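Local atomic coordinates of Kiaa0380 (Homo sapiens, PDB entry 1HTJ), a protein that probably links heterotrimeric G protein signalling to Rho GTPases, as a guanine nucleotide exchange factor that carries an RGS-like domain. Residues V68-S73 and D116-L121. The protein carries 3 engineered substitutions. Residues are numbered along the deposited sequence; the frame is centred on the assembly and turned at random.
Sequences VYQQAS and DARGVL
Tyr69 and Gln70 meet the N-terminal end of helix 118-144 through two hydrogen bonds to backbone atoms of Ala117 and Arg118. The N-H of Ala117, at the N-cap position, points almost straight at the phenol oxygen, with Ala117 N 3.3 Å from Tyr69 OH and an angle of 164° at the hydrogen. An N-H of Gln70 NE2 is donated to the backbone carbonyl oxygen of Arg118, NE2 to O 2.7 Å, a short but bent bond in which the donor stands 27° out of the carbonyl plane. Apolar contacts line one face and part of the edge of the ring. Leu121 CD1 lies over that face, 3.8 Å from the Tyr69 ring centroid and offset toward the rim, a CH-pi contact, while Arg118 CG approaches Tyr69 CE2 to 3.6 Å. Tyr69 CG stands anti to the backbone N (chi1 179°), beside the carbonyl carbon. In this all-helical RGS-like domain the contact joins the C-terminal end of helix 58-69 to the start of helix 118-144, and helix 76-89 also packs on Tyr69 through Ser77 and Ile84. An alanine in place of Tyr69 would probably leave the Ala117 N-H without this acceptor and open a gap beside Leu121. The charged group of Arg118 meets the backbone of 70-72 without a hydrogen bond: Gln70 C lies over the guanidinium centre, and Arg118 NH2 comes within 2.7 Å of Ala72 O at poor angle.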
# COMPACT_ATOMS: atom_id res chain seq x y z
N VAL A 68 -8.27 1.65 -3.06
CA VAL A 68 -8.51 2.48 -4.24
C VAL A 68 -9.69 1.93 -5.04
O VAL A 68 -10.52 2.69 -5.54
CB VAL A 68 -7.30 2.51 -5.19
CG1 VAL A 68 -7.66 3.29 -6.45
CG2 VAL A 68 -6.10 3.14 -4.48
N TYR A 69 -9.74 0.60 -5.17
CA TYR A 69 -10.80 -0.06 -5.92
C TYR A 69 -12.20 0.35 -5.45
O TYR A 69 -13.07 0.68 -6.25
CB TYR A 69 -10.67 -1.57 -5.81
CG TYR A 69 -11.76 -2.34 -6.54
CD1 TYR A 69 -11.62 -2.68 -7.88
CD2 TYR A 69 -12.94 -2.71 -5.88
CE1 TYR A 69 -12.61 -3.37 -8.55
CE2 TYR A 69 -13.94 -3.41 -6.55
CZ TYR A 69 -13.77 -3.74 -7.88
OH TYR A 69 -14.74 -4.43 -8.55
N GLN A 70 -12.40 0.30 -4.14
CA GLN A 70 -13.68 0.63 -3.53
C GLN A 70 -14.01 2.11 -3.59
O GLN A 70 -14.86 2.58 -2.84
CB GLN A 70 -13.68 0.19 -2.07
CG GLN A 70 -13.48 -1.29 -1.90
CD GLN A 70 -13.34 -1.67 -0.45
OE1 GLN A 70 -12.51 -1.12 0.27
NE2 GLN A 70 -14.16 -2.61 0.00
N GLN A 71 -13.37 2.84 -4.49
CA GLN A 71 -13.62 4.28 -4.61
C GLN A 71 -13.37 4.73 -6.05
O GLN A 71 -13.29 5.93 -6.32
CB GLN A 71 -12.68 5.03 -3.66
CG GLN A 71 -12.88 4.69 -2.19
CD GLN A 71 -11.64 4.93 -1.33
OE1 GLN A 71 -10.97 5.96 -1.44
NE2 GLN A 71 -11.33 3.96 -0.46
N ALA A 72 -13.27 3.77 -6.95
CA ALA A 72 -13.02 4.07 -8.36
C ALA A 72 -14.30 4.07 -9.19
O ALA A 72 -15.31 3.50 -8.78
CB ALA A 72 -12.03 3.05 -8.93
N SER A 73 -14.25 4.73 -10.35
CA SER A 73 -15.41 4.78 -11.23
C SER A 73 -15.64 3.36 -11.76
O SER A 73 -14.71 2.74 -12.28
CB SER A 73 -15.17 5.74 -12.41
OG SER A 73 -14.09 5.32 -13.22
N ASP A 116 -19.05 -6.41 -9.24
CA ASP A 116 -18.75 -5.61 -8.07
C ASP A 116 -18.11 -6.45 -6.98
O ASP A 116 -18.78 -7.25 -6.33
CB ASP A 116 -20.02 -4.96 -7.53
CG ASP A 116 -19.78 -4.20 -6.24
OD1 ASP A 116 -18.91 -3.30 -6.25
OD2 ASP A 116 -20.46 -4.49 -5.23
N ALA A 117 -16.81 -6.25 -6.77
CA ALA A 117 -16.09 -7.00 -5.76
C ALA A 117 -15.73 -6.17 -4.53
O ALA A 117 -14.95 -6.60 -3.69
CB ALA A 117 -14.82 -7.60 -6.38
N ARG A 118 -16.32 -4.98 -4.42
CA ARG A 118 -16.04 -4.12 -3.28
C ARG A 118 -16.29 -4.84 -1.96
O ARG A 118 -15.52 -4.70 -1.01
CB ARG A 118 -16.90 -2.86 -3.35
CG ARG A 118 -16.66 -2.05 -4.60
CD ARG A 118 -17.27 -0.67 -4.51
NE ARG A 118 -16.88 0.14 -5.67
CZ ARG A 118 -17.08 1.45 -5.78
NH1 ARG A 118 -17.68 2.13 -4.81
NH2 ARG A 118 -16.69 2.09 -6.89
N GLY A 119 -17.35 -5.64 -1.92
CA GLY A 119 -17.67 -6.37 -0.71
C GLY A 119 -16.64 -7.41 -0.35
O GLY A 119 -16.10 -7.40 0.76
N VAL A 120 -16.38 -8.32 -1.28
CA VAL A 120 -15.41 -9.37 -1.06
C VAL A 120 -14.00 -8.79 -0.86
O VAL A 120 -13.25 -9.27 -0.02
CB VAL A 120 -15.41 -10.38 -2.23
CG1 VAL A 120 -16.72 -11.12 -2.26
CG2 VAL A 120 -15.20 -9.66 -3.54
N LEU A 121 -13.65 -7.75 -1.62
CA LEU A 121 -12.33 -7.16 -1.46
C LEU A 121 -12.20 -6.60 -0.05
O LEU A 121 -11.13 -6.68 0.56
CB LEU A 121 -12.08 -6.07 -2.51
CG LEU A 121 -11.67 -6.69 -3.86
CD1 LEU A 121 -11.37 -5.62 -4.88
CD2 LEU A 121 -10.46 -7.57 -3.66